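Local coordinates for protein F9 (Vaccinia virus, PDB 6CJ6), which serves in the poxvirus entry-fusion complex, which mediates lipid mixing of viral and cellular membranes and then pore formation so that the virion core enters the host cytoplasm, at residues K8-Y11 with N12-I15; S59-S62 with F63-V67; E72-S75 with L76-E79; D94-P97 with S98-S101; C149-Q152 with T153-S157. All coordinates share one frame; numbering follows the deposited sequence.

Contact 1 (K8-Y11 with N12-I15); sequences KTLY and NLFI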
loop_
_atom_site.group_PDB
_atom_site.type_symbol
_atom_site.label_atom_id
_atom_site.label_comp_id
_atom_site.label_asym_id
_atom_site.label_seq_id
_atom_site.Cartn_x
_atom_site.Cartn_y
_atom_site.Cartn_z
ATOM N N LYS A 8 7.617 4.995 -13.100
ATOM C CA LYS A 8 7.646 5.020 -11.643
ATOM C C LYS A 8 6.726 6.091 -11.073
ATOM O O LYS A 8 6.574 7.175 -11.642
ATOM C CB LYS A 8 9.070 5.250 -11.140
ATOM C CG LYS A 8 9.893 3.983 -11.052
ATOM C CD LYS A 8 11.317 4.273 -10.636
ATOM C CE LYS A 8 12.123 2.995 -10.602
ATOM N NZ LYS A 8 13.566 3.275 -10.423
ATOM N N THR A 9 6.115 5.773 -9.934
ATOM C CA THR A 9 5.261 6.683 -9.187
ATOM C C THR A 9 5.725 6.706 -7.736
ATOM O O THR A 9 6.690 6.035 -7.358
ATOM C CB THR A 9 3.792 6.247 -9.248
ATOM O OG1 THR A 9 3.610 5.083 -8.433
ATOM C CG2 THR A 9 3.374 5.937 -10.679
ATOM N N LEU A 10 5.015 7.482 -6.911
ATOM C CA LEU A 10 5.358 7.557 -5.495
ATOM C C LEU A 10 5.111 6.239 -4.773
ATOM O O LEU A 10 5.809 5.933 -3.800
ATOM C CB LEU A 10 4.585 8.683 -4.811
ATOM C CG LEU A 10 5.289 10.036 -4.755
ATOM C CD1 LEU A 10 4.496 11.009 -3.901
ATOM C CD2 LEU A 10 6.695 9.864 -4.213
ATOM N N TYR A 11 4.129 5.450 -5.219
ATOM C CA TYR A 11 3.882 4.171 -4.562
ATOM C C TYR A 11 5.095 3.255 -4.648
ATOM O O TYR A 11 5.332 2.456 -3.735
ATOM C CB TYR A 11 2.635 3.490 -5.129
ATOM C CG TYR A 11 2.376 2.133 -4.508
ATOM C CD1 TYR A 11 1.883 2.023 -3.215
ATOM C CD2 TYR A 11 2.645 0.963 -5.207
ATOM C CE1 TYR A 11 1.659 0.787 -2.637
ATOM C CE2 TYR A 11 2.417 -0.278 -4.642
ATOM C CZ TYR A 11 1.921 -0.360 -3.359
ATOM O OH TYR A 11 1.695 -1.592 -2.792
ATOM N N ASN A 12 5.873 3.357 -5.730
ATOM C CA ASN A 12 7.114 2.594 -5.828
ATOM C C ASN A 12 8.045 2.918 -4.667
ATOM O O ASN A 12 8.601 2.016 -4.030
ATOM C CB ASN A 12 7.800 2.883 -7.161
ATOM C CG ASN A 12 7.004 2.382 -8.345
ATOM O OD1 ASN A 12 6.278 3.143 -8.989
ATOM N ND2 ASN A 12 7.133 1.092 -8.639
ATOM N N LEU A 13 8.229 4.207 -4.376
ATOM C CA LEU A 13 9.075 4.589 -3.250
ATOM C C LEU A 13 8.487 4.103 -1.932
ATOM O O LEU A 13 9.223 3.650 -1.046
ATOM C CB LEU A 13 9.273 6.105 -3.231
ATOM C CG LEU A 13 9.835 6.711 -4.518
ATOM C CD1 LEU A 13 10.124 8.192 -4.337
ATOM C CD2 LEU A 13 11.084 5.962 -4.962
ATOM N N PHE A 14 7.163 4.182 -1.784
ATOM C CA PHE A 14 6.527 3.750 -0.543
ATOM C C PHE A 14 6.703 2.254 -0.327
ATOM O O PHE A 14 7.129 1.814 0.748
ATOM C CB PHE A 14 5.042 4.122 -0.552
ATOM C CG PHE A 14 4.225 3.396 0.485
ATOM C CD1 PHE A 14 4.165 3.858 1.790
ATOM C CD2 PHE A 14 3.516 2.251 0.153
ATOM C CE1 PHE A 14 3.416 3.190 2.745
ATOM C CE2 PHE A 14 2.769 1.579 1.101
ATOM C CZ PHE A 14 2.719 2.050 2.401
ATOM N N ILE A 15 6.371 1.450 -1.339
ATOM C CA ILE A 15 6.379 0.005 -1.143
ATOM C C ILE A 15 7.798 -0.506 -0.929
ATOM O O ILE A 15 8.025 -1.420 -0.129
ATOM C CB ILE A 15 5.632 -0.724 -2.277
ATOM C CG1 ILE A 15 5.352 -2.174 -1.874
ATOM C CG2 ILE A 15 6.412 -0.665 -3.582
ATOM C CD1 ILE A 15 4.517 -2.301 -0.614
#
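With CG of Asn12 beside its own backbone N and anti to the carbonyl carbon (chi1 -66°), the amide of this side chain swings back to Thr9, whose own OG1 sits between its N and carbonyl carbon, a setting that places it within weak hydrogen-bonding reach of Tyr11 N (3.3 Å). Asn12 OD1 accepts from Thr9 N at 2.8 Å in a nearly straight bond (172° at the hydrogen), with the donor tilted moderately from the plane of the amide carbonyl. Thr9 OG1 accepts the weak capping bond from Tyr11 N while Asn12 OD1 takes Thr9 N, and Thr9 and Asn12 thus form a capping box at the start of helix 10-24, with Thr9 as the N-cap. A weak extra bond runs from Thr9 OG1 to Asn12 OD1 at 3.3 Å. The other amide atom, Asn12 ND2, donates to Leu136 O of strand 133-141, which ties the cap to the sheet. One turn further, Ile15 CB lies over one face of the Tyr11 ring, 4.2 Å from the centroid, a CH-pi contact displaced toward the rim. Ile15 CD1 reaches on to Tyr11 OH at 3.6 Å, and that hydroxyl is hydrogen-bonded to Gln138 O. Phe14 approaches the same tyrosine obliquely, its CD2 3.7 Å from Tyr11 CE1 and the ring planes inclined by 34°. Both rings pack against helix 145-158. On another side of the turn, Leu10 CD2 meets Leu13 CD1 at 3.8 Å, and both leucines also touch Val73 of helix 59-74.

Contact 2 (S59-S62 with F63-V67); sequences SRLS and FTLMV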
loop_
_atom_site.group_PDB
_atom_site.type_symbol
_atom_site.label_atom_id
_atom_site.label_comp_id
_atom_site.label_asym_id
_atom_site.label_seq_id
_atom_site.Cartn_x
_atom_site.Cartn_y
_atom_site.Cartn_z
ATOM N N SER A 59 -2.295 -6.417 12.745
ATOM C CA SER A 59 -2.433 -5.320 11.796
ATOM C C SER A 59 -1.840 -4.023 12.332
ATOM O O SER A 59 -1.427 -3.162 11.544
ATOM C CB SER A 59 -3.905 -5.130 11.436
ATOM O OG SER A 59 -4.697 -4.996 12.604
ATOM N N ARG A 60 -1.795 -3.861 13.660
ATOM C CA ARG A 60 -1.227 -2.646 14.238
ATOM C C ARG A 60 0.232 -2.473 13.839
ATOM O O ARG A 60 0.676 -1.355 13.551
ATOM C CB ARG A 60 -1.362 -2.661 15.762
ATOM C CG ARG A 60 -2.728 -2.250 16.294
ATOM C CD ARG A 60 -2.959 -0.742 16.198
ATOM N NE ARG A 60 -1.828 0.036 16.692
ATOM C CZ ARG A 60 -1.207 0.982 15.995
ATOM N NH1 ARG A 60 -1.615 1.285 14.773
ATOM N NH2 ARG A 60 -0.185 1.639 16.529
ATOM N N LEU A 61 0.998 -3.567 13.824
ATOM C CA LEU A 61 2.384 -3.488 13.373
ATOM C C LEU A 61 2.457 -3.156 11.890
ATOM O O LEU A 61 3.338 -2.404 11.458
ATOM C CB LEU A 61 3.106 -4.803 13.665
ATOM C CG LEU A 61 4.497 -5.003 13.061
ATOM C CD1 LEU A 61 5.456 -3.916 13.526
ATOM C CD2 LEU A 61 5.030 -6.388 13.408
ATOM N N SER A 62 1.540 -3.714 11.098
ATOM C CA SER A 62 1.491 -3.396 9.676
ATOM C C SER A 62 1.258 -1.905 9.472
ATOM O O SER A 62 2.050 -1.223 8.814
ATOM C CB SER A 62 0.388 -4.216 9.001
ATOM O OG SER A 62 0.615 -5.606 9.144
ATOM N N PHE A 63 0.185 -1.378 10.065
ATOM C CA PHE A 63 -0.139 0.036 9.909
ATOM C C PHE A 63 0.961 0.946 10.445
ATOM O O PHE A 63 1.150 2.052 9.932
ATOM C CB PHE A 63 -1.476 0.346 10.579
ATOM C CG PHE A 63 -2.664 0.127 9.686
ATOM C CD1 PHE A 63 -2.995 1.061 8.717
ATOM C CD2 PHE A 63 -3.451 -1.004 9.820
ATOM C CE1 PHE A 63 -4.088 0.868 7.897
ATOM C CE2 PHE A 63 -4.545 -1.203 9.000
ATOM C CZ PHE A 63 -4.862 -0.263 8.035
ATOM N N THR A 64 1.697 0.506 11.467
ATOM C CA THR A 64 2.769 1.338 12.008
ATOM C C THR A 64 3.881 1.542 10.985
ATOM O O THR A 64 4.247 2.682 10.673
ATOM C CB THR A 64 3.309 0.739 13.309
ATOM O OG1 THR A 64 2.278 0.755 14.303
ATOM C CG2 THR A 64 4.488 1.548 13.813
ATOM N N LEU A 65 4.431 0.450 10.446
ATOM C CA LEU A 65 5.427 0.571 9.384
ATOM C C LEU A 65 4.809 1.124 8.106
ATOM O O LEU A 65 5.490 1.801 7.327
ATOM C CB LEU A 65 6.064 -0.790 9.108
ATOM C CG LEU A 65 6.745 -1.498 10.281
ATOM C CD1 LEU A 65 7.123 -2.919 9.896
ATOM C CD2 LEU A 65 7.968 -0.724 10.733
ATOM N N MET A 66 3.528 0.832 7.877
ATOM C CA MET A 66 2.801 1.421 6.760
ATOM C C MET A 66 2.771 2.939 6.871
ATOM O O MET A 66 2.908 3.647 5.868
ATOM C CB MET A 66 1.380 0.861 6.765
ATOM C CG MET A 66 0.519 1.175 5.579
ATOM S SD MET A 66 -0.599 -0.215 5.302
ATOM C CE MET A 66 0.329 -1.068 4.045
ATOM N N VAL A 67 2.603 3.460 8.087
ATOM C CA VAL A 67 2.540 4.907 8.269
ATOM C C VAL A 67 3.933 5.527 8.251
ATOM O O VAL A 67 4.130 6.614 7.694
ATOM C CB VAL A 67 1.740 5.259 9.537
ATOM C CG1 VAL A 67 1.986 6.700 9.947
ATOM C CG2 VAL A 67 0.260 5.034 9.291
#
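Thr64 OG1 turns back on Arg60 O at 2.8 Å, while Thr64 N donates to the same oxygen at 3.0 Å. The two donors come from opposite faces of the carbonyl plane, so Arg60 O is gripped twice by a single residue. A chi1 of -64° points the hydroxyl back down the helix, within reach of that oxygen. Among the side chains, packing is tightest in the interior, round Phe63 and Met66. There Phe63 CD2 comes within 3.4 Å of Ser59 O, which meets the ring at its edge, and Phe63 N gives that oxygen a nearly straight hydrogen bond of 2.8 Å. Met66 N bonds Ser62 O, and Met66 CB lies 3.0 Å from Ser62 O. These are the i to i+4 bonds of the opening turns of helix 59-74, one of several helices packed together in this fold. Phe63 rests on helix 102-113, touching Leu103 and Cys107, and Met66 touches Tyr18 of helix 10-24 and Leu151 and Ile154 of helix 145-158. The partly exposed side, with Arg60, Leu61 and Thr64, is looser. Leu61 runs alongside the buried Leu65 in the same direction, yet they meet only loosely, through their CD1 atoms at 4.1 Å. Arg60 folds back through bends at chi2 and chi3, which brings NH2 to 3.4 Å from Thr64 OG1 at an angle too poor for a hydrogen bond. The charge of this arginine is answered outside the turn, where NH1 forms a salt bridge with Glu104.

Contact 3 (E72-S75 with L76-E79); sequences EVIS and LLPE. With PDO (1,3-propandiol), chain X.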
loop_
_atom_site.group_PDB
_atom_site.type_symbol
_atom_site.label_atom_id
_atom_site.label_comp_id
_atom_site.label_asym_id
_atom_site.label_seq_id
_atom_site.Cartn_x
_atom_site.Cartn_y
_atom_site.Cartn_z
ATOM N N GLU A 72 7.632 9.030 5.483
ATOM C CA GLU A 72 8.972 9.099 4.909
ATOM C C GLU A 72 8.930 9.456 3.429
ATOM O O GLU A 72 9.744 10.255 2.952
ATOM C CB GLU A 72 9.680 7.762 5.104
ATOM C CG GLU A 72 10.994 7.673 4.369
ATOM C CD GLU A 72 11.406 6.248 4.092
ATOM O OE1 GLU A 72 10.933 5.341 4.810
ATOM O OE2 GLU A 72 12.195 6.038 3.146
ATOM N N VAL A 73 7.985 8.878 2.687
ATOM C CA VAL A 73 7.948 9.081 1.244
ATOM C C VAL A 73 7.259 10.391 0.885
ATOM O O VAL A 73 7.678 11.090 -0.045
ATOM C CB VAL A 73 7.304 7.864 0.553
ATOM C CG1 VAL A 73 6.731 8.250 -0.804
ATOM C CG2 VAL A 73 8.327 6.751 0.407
ATOM N N ILE A 74 6.200 10.753 1.615
ATOM C CA ILE A 74 5.429 11.940 1.263
ATOM C C ILE A 74 6.218 13.227 1.474
ATOM O O ILE A 74 5.899 14.249 0.858
ATOM C CB ILE A 74 4.073 11.958 1.997
ATOM C CG1 ILE A 74 3.000 12.597 1.115
ATOM C CG2 ILE A 74 4.188 12.685 3.332
ATOM C CD1 ILE A 74 2.658 11.774 -0.102
ATOM N N SER A 75 7.257 13.203 2.314
ATOM C CA SER A 75 8.023 14.413 2.594
ATOM C C SER A 75 8.713 14.972 1.357
ATOM O O SER A 75 9.097 16.147 1.353
ATOM C CB SER A 75 9.046 14.151 3.702
ATOM O OG SER A 75 8.398 13.836 4.921
ATOM N N LEU A 76 8.876 14.168 0.310
ATOM C CA LEU A 76 9.490 14.625 -0.928
ATOM C C LEU A 76 8.556 15.490 -1.767
ATOM O O LEU A 76 8.911 15.851 -2.895
ATOM C CB LEU A 76 10.003 13.428 -1.739
ATOM C CG LEU A 76 11.067 12.592 -1.018
ATOM C CD1 LEU A 76 11.369 11.303 -1.765
ATOM C CD2 LEU A 76 12.336 13.410 -0.817
ATOM N N LEU A 77 7.384 15.829 -1.247
ATOM C CA LEU A 77 6.412 16.665 -1.929
ATOM C C LEU A 77 6.362 18.044 -1.291
ATOM O O LEU A 77 6.709 18.208 -0.118
ATOM C CB LEU A 77 5.014 16.036 -1.836
ATOM C CG LEU A 77 4.737 14.790 -2.675
ATOM C CD1 LEU A 77 3.285 14.369 -2.519
ATOM C CD2 LEU A 77 5.073 15.038 -4.137
ATOM N N PRO A 78 5.941 19.066 -2.039
ATOM C CA PRO A 78 5.743 20.386 -1.435
ATOM C C PRO A 78 4.732 20.334 -0.297
ATOM O O PRO A 78 3.934 19.403 -0.178
ATOM C CB PRO A 78 5.223 21.233 -2.603
ATOM C CG PRO A 78 5.802 20.571 -3.809
ATOM C CD PRO A 78 5.787 19.101 -3.505
ATOM N N GLU A 79 4.779 21.373 0.544
ATOM C CA GLU A 79 4.040 21.380 1.805
ATOM C C GLU A 79 2.544 21.176 1.588
ATOM O O GLU A 79 1.931 20.302 2.211
ATOM C CB GLU A 79 4.308 22.684 2.558
ATOM C CG GLU A 79 5.725 22.820 3.111
ATOM C CD GLU A 79 6.754 23.167 2.050
ATOM O OE1 GLU A 79 6.375 23.298 0.866
ATOM O OE2 GLU A 79 7.941 23.318 2.404
HETATM C C1 PDO X . 13.734 3.447 2.405
HETATM O O1 PDO X . 12.983 2.982 1.277
HETATM C C2 PDO X . 12.905 3.274 3.672
HETATM C C3 PDO X . 13.160 1.914 4.310
HETATM O O3 PDO X . 12.252 1.721 5.400
#
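Leu76, Leu77 and Ser75 share the largest part of the contact between residues 72-75 and 76-79, where the chain leaves helix 59-74. Leu76 folds back over Val73. Its first torsion (chi1 -61°) turns CG away from its own carbonyl and brings it to 3.8 Å from Val73 O. That oxygen also receives a weak bond from Leu76 N at 3.3 Å. The leucine remains exposed all the same. Leu77 makes the firmer return: its N donates to Ile74 O at 3.0 Å from well above the carbonyl plane, and its CD1 meets Ile74 CD1 at 3.6 Å. The two side chains cross at a slant, forming a small apolar join across the bend. The bond from Leu77 N closes a type I beta turn from Ile74 to Leu77, the link between helix 59-74 and helix 79-89, for which Pro78 is the N-cap residue. Leu77 also touches Leu10 of helix 10-24, while Ile74 touches Ile85 of helix 79-89, so the join sits between neighbouring helices. Ser75 lies at the corner, and its hydroxyl turns back into the helix, where OG hydrogen-bonds Ile71 O. A turn earlier, Glu72 OE1 bonds Ser17 OG, and a 1,3-propanediol is hydrogen-bonded to Lys21 NZ and Ser17 O; its very close approach to Glu72 is doubtful.

Contact 4 (D94-P97 with S98-S101); sequences DDVP and SAVS. With PDO (1,3-propandiol), chain B; MOH (methanol), chain C; EOH (ethanol), chain D; EOH (ethanol), chain E.
A type I beta turn from Val96 to Ala99 brings the two halves of this surface loop together, Asp95 CB meeting Ala99 CB at 3.8 Å. Ala99 N closes the turn on Val96 O at 2.8 Å, a fairly straight bond (167° at the hydrogen) whose donor stands well above the carbonyl plane. Pro97 and Ser98 occupy the two corners. Ser98 OG, set between its own N and carbonyl carbon (chi1 62°), comes within 3.2 Å of Val96 CG2, a close van der Waals contact. The same methyl lies 4.3 Å from Ala99 CB, a loose apolar contact. This turn belongs to the connection between helices 79-89 and 102-113, and Ser101 is the N-cap of the second, its OG hydrogen-bonded to Glu104 N. Pro97 rests on Val67 and Glu68 of helix 59-74. Small alcohols, probably from the crystallisation liquor, take up backbone N-H groups of the loop: an ethanol oxygen accepts from Val100 N at 2.7 Å, and a methanol oxygen from both Ser101 N and Ser101 OG, each at 2.9 Å. That methanol also bonds Glu104 OE1.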
loop_
_atom_site.group_PDB
_atom_site.type_symbol
_atom_site.label_atom_id
_atom_site.label_comp_id
_atom_site.label_asym_id
_atom_site.label_seq_id
_atom_site.Cartn_x
_atom_site.Cartn_y
_atom_site.Cartn_z
ATOM N N ASP A 94 1.331 14.970 11.944
ATOM C CA ASP A 94 1.889 15.375 13.229
ATOM C C ASP A 94 1.911 14.250 14.254
ATOM O O ASP A 94 2.832 14.198 15.079
ATOM C CB ASP A 94 1.119 16.570 13.798
ATOM C CG ASP A 94 1.405 17.856 13.050
ATOM O OD1 ASP A 94 2.563 18.052 12.624
ATOM O OD2 ASP A 94 0.473 18.671 12.889
ATOM N N ASP A 95 0.923 13.356 14.234
ATOM C CA ASP A 95 0.923 12.233 15.160
ATOM C C ASP A 95 2.182 11.393 14.962
ATOM O O ASP A 95 2.821 11.419 13.906
ATOM C CB ASP A 95 -0.302 11.345 14.937
ATOM C CG ASP A 95 -1.611 12.059 15.206
ATOM O OD1 ASP A 95 -1.619 13.036 15.984
ATOM O OD2 ASP A 95 -2.639 11.624 14.641
ATOM N N VAL A 96 2.544 10.648 16.000
ATOM C CA VAL A 96 3.663 9.716 15.892
ATOM C C VAL A 96 3.225 8.558 15.004
ATOM O O VAL A 96 2.044 8.181 15.016
ATOM C CB VAL A 96 4.147 9.241 17.271
ATOM C CG1 VAL A 96 4.555 10.431 18.127
ATOM C CG2 VAL A 96 3.077 8.410 17.956
ATOM N N PRO A 97 4.134 7.972 14.220
ATOM C CA PRO A 97 3.731 6.906 13.286
ATOM C C PRO A 97 3.053 5.714 13.942
ATOM O O PRO A 97 2.512 4.867 13.220
ATOM C CB PRO A 97 5.054 6.500 12.623
ATOM C CG PRO A 97 5.932 7.698 12.768
ATOM C CD PRO A 97 5.556 8.325 14.079
ATOM N N SER A 98 3.060 5.617 15.271
ATOM C CA SER A 98 2.381 4.532 15.964
ATOM C C SER A 98 0.941 4.865 16.334
ATOM O O SER A 98 0.196 3.962 16.731
ATOM C CB SER A 98 3.157 4.139 17.226
ATOM O OG SER A 98 3.227 5.223 18.135
ATOM N N ALA A 99 0.530 6.126 16.214
ATOM C CA ALA A 99 -0.833 6.505 16.557
ATOM C C ALA A 99 -1.807 5.924 15.542
ATOM O O ALA A 99 -1.580 6.013 14.332
ATOM C CB ALA A 99 -0.960 8.027 16.569
ATOM N N VAL A 100 -2.899 5.341 16.035
ATOM C CA VAL A 100 -3.934 4.780 15.173
ATOM C C VAL A 100 -4.546 5.883 14.318
ATOM O O VAL A 100 -5.320 6.712 14.809
ATOM C CB VAL A 100 -5.005 4.038 15.995
ATOM C CG1 VAL A 100 -5.982 3.317 15.069
ATOM C CG2 VAL A 100 -4.345 3.059 16.954
ATOM N N SER A 101 -4.197 5.903 13.034
ATOM C CA SER A 101 -4.699 6.928 12.134
ATOM C C SER A 101 -6.188 6.718 11.862
ATOM O O SER A 101 -6.775 5.683 12.188
ATOM C CB SER A 101 -3.928 6.896 10.814
ATOM O OG SER A 101 -4.052 5.629 10.187
HETATM C C1 PDO B . -3.183 16.827 15.326
HETATM O O1 PDO B . -1.987 16.678 14.554
HETATM C C2 PDO B . -3.750 18.226 15.121
HETATM C C3 PDO B . -5.274 18.201 15.102
HETATM O O3 PDO B . -5.765 19.441 14.581
HETATM C C MOH C . -1.126 3.813 12.253
HETATM O O MOH C . -2.500 3.839 11.927
HETATM C C1 EOH D . -3.713 6.197 19.831
HETATM C C2 EOH D . -4.954 5.546 20.400
HETATM O O EOH D . -3.779 6.181 18.400
HETATM C C1 EOH E . 0.926 10.278 20.040
HETATM C C2 EOH E . 2.218 10.419 20.815
HETATM O O EOH E . 0.988 11.084 18.858
#

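Contact 5 (C149-Q152 with T153-S157); sequences CGLQ and TIVKS. With PDO (1,3-propandiol), chain Z; MOH (methanol), chain F; EDO (1,2-ethanediol), chain N.
Thr153, first of residues 153-157, gives Cys149 O two bonds, from OG1 at 2.9 Å and from the backbone N at 3.1 Å, the N-H on one side of the carbonyl plane and the hydroxyl on the other. The hydroxyl reaches this oxygen because chi1, at -47°, folds it back along the helix. It also accepts from a water at 3.0 Å, which in turn accepts from Gln152 NE2. Ile154 follows, its N bonded to Gly150 O and its CG1 only 3.3 Å from that oxygen. Its side chain goes on into the core, against Phe14 of helix 10-24 and Met66 of helix 59-74. Val155 N then bonds Leu151 O at 2.7 Å, with CG2 touching the same oxygen, while the two side chains meet more loosely, Leu151 CG to Val155 CG2 at 4.3 Å. These repeated i to i+4 bonds belong to helix 145-158, the last helix of the chain; Cys149 joins it to helix 102-113 through its disulfide with Cys107. Lys156 lies alongside Gln152, both pointing the same way, with Lys156 CD 4.0 Å from Gln152 CG. Their polar ends converge on strand 119-127: Lys156 NZ forms a salt bridge with Asp123 and Gln152 OE1 accepts from Asp123 N. A 1,2-ethanediol adds a weak bond to Lys156 NZ. Ser157, the last of these residues, touches Ile85 and Ile89 of helix 79-89, and its OG shares a 2.9 Å hydrogen bond with O1 of a 1,3-propanediol.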
loop_
_atom_site.group_PDB
_atom_site.type_symbol
_atom_site.label_atom_id
_atom_site.label_comp_id
_atom_site.label_asym_id
_atom_site.label_seq_id
_atom_site.Cartn_x
_atom_site.Cartn_y
_atom_site.Cartn_z
ATOM N N CYS A 149 -6.614 -3.404 3.461
ATOM C CA CYS A 149 -7.396 -2.205 3.174
ATOM C C CYS A 149 -6.529 -0.956 3.237
ATOM O O CYS A 149 -6.700 -0.029 2.435
ATOM C CB CYS A 149 -8.550 -2.086 4.166
ATOM S SG CYS A 149 -9.257 -0.426 4.292
ATOM N N GLY A 150 -5.599 -0.908 4.190
ATOM C CA GLY A 150 -4.719 0.242 4.286
ATOM C C GLY A 150 -3.807 0.370 3.082
ATOM O O GLY A 150 -3.628 1.464 2.541
ATOM N N LEU A 151 -3.227 -0.744 2.640
ATOM C CA LEU A 151 -2.386 -0.712 1.449
ATOM C C LEU A 151 -3.191 -0.297 0.223
ATOM O O LEU A 151 -2.707 0.470 -0.618
ATOM C CB LEU A 151 -1.737 -2.081 1.241
ATOM C CG LEU A 151 -0.646 -2.178 0.177
ATOM C CD1 LEU A 151 0.488 -1.218 0.485
ATOM C CD2 LEU A 151 -0.129 -3.604 0.077
ATOM N N GLN A 152 -4.431 -0.782 0.114
ATOM C CA GLN A 152 -5.271 -0.437 -1.029
ATOM C C GLN A 152 -5.515 1.065 -1.100
ATOM O O GLN A 152 -5.340 1.684 -2.157
ATOM C CB GLN A 152 -6.599 -1.194 -0.958
ATOM C CG GLN A 152 -7.714 -0.508 -1.739
ATOM C CD GLN A 152 -8.946 -1.370 -1.903
ATOM O OE1 GLN A 152 -8.852 -2.559 -2.205
ATOM N NE2 GLN A 152 -10.112 -0.773 -1.708
ATOM N N THR A 153 -5.929 1.666 0.019
ATOM C CA THR A 153 -6.137 3.110 0.052
ATOM C C THR A 153 -4.874 3.853 -0.365
ATOM O O THR A 153 -4.937 4.836 -1.111
ATOM C CB THR A 153 -6.571 3.537 1.455
ATOM O OG1 THR A 153 -7.614 2.670 1.918
ATOM C CG2 THR A 153 -7.086 4.975 1.445
ATOM N N ILE A 154 -3.714 3.379 0.092
ATOM C CA ILE A 154 -2.448 4.018 -0.252
ATOM C C ILE A 154 -2.105 3.807 -1.726
ATOM O O ILE A 154 -1.603 4.722 -2.392
ATOM C CB ILE A 154 -1.336 3.535 0.697
ATOM C CG1 ILE A 154 -1.586 4.071 2.110
ATOM C CG2 ILE A 154 0.037 3.948 0.187
ATOM C CD1 ILE A 154 -0.544 3.657 3.113
ATOM N N VAL A 155 -2.362 2.607 -2.261
ATOM C CA VAL A 155 -2.137 2.370 -3.690
ATOM C C VAL A 155 -2.931 3.367 -4.521
ATOM O O VAL A 155 -2.375 4.114 -5.331
ATOM C CB VAL A 155 -2.493 0.923 -4.078
ATOM C CG1 VAL A 155 -2.561 0.795 -5.595
ATOM C CG2 VAL A 155 -1.485 -0.059 -3.522
ATOM N N LYS A 156 -4.247 3.405 -4.312
ATOM C CA LYS A 156 -5.132 4.202 -5.150
ATOM C C LYS A 156 -4.853 5.699 -5.071
ATOM O O LYS A 156 -5.427 6.458 -5.859
ATOM C CB LYS A 156 -6.589 3.889 -4.801
ATOM C CG LYS A 156 -6.916 2.402 -4.861
ATOM C CD LYS A 156 -8.389 2.135 -4.621
ATOM C CE LYS A 156 -9.209 2.519 -5.832
ATOM N NZ LYS A 156 -10.670 2.406 -5.574
ATOM N N SER A 157 -3.988 6.141 -4.158
ATOM C CA SER A 157 -3.620 7.547 -4.047
ATOM C C SER A 157 -2.202 7.808 -4.541
ATOM O O SER A 157 -2.002 8.633 -5.436
ATOM C CB SER A 157 -3.798 8.036 -2.604
ATOM O OG SER A 157 -3.516 9.421 -2.504
HETATM C C1 PDO Z . -7.148 10.642 -3.295
HETATM O O1 PDO Z . -6.005 10.988 -2.504
HETATM C C2 PDO Z . -8.174 9.930 -2.421
HETATM C C3 PDO Z . -9.592 10.242 -2.882
HETATM O O3 PDO Z . -10.481 10.190 -1.760
HETATM C C MOH F . -12.128 -3.323 -2.399
HETATM O O MOH F . -11.334 -4.277 -1.723
HETATM C C1 EDO N . -10.862 4.603 -8.669
HETATM O O1 EDO N . -10.625 4.868 -7.282
HETATM C C2 EDO N . -11.634 3.298 -8.812
HETATM O O2 EDO N . -11.301 2.680 -10.060
HETATM O O HOH W 1 -9.332 2.007 -0.437
#

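How the contacts relate
All five contacts are local and follow one another in series, with none nested or crossing. Contact 1 starts helix 10-24, contact 2 lies early in helix 59-74, and contact 3 turns the chain from that helix toward helix 79-89. Contact 4 closes a tight turn before helix 102-113, and contact 5 lies in helix 145-158. Contacts 1, 2 and 5 touch one another: Phe14, Met66, Leu151 and Ile154 meet where their three helices pack. Contact 3 joins this group through Val73 and Leu77 on Leu10, and contact 4 reaches contact 2 through Pro97 on Val67. Contacts 3 and 4 do not touch each other, their nearest atoms about 8 Å apart.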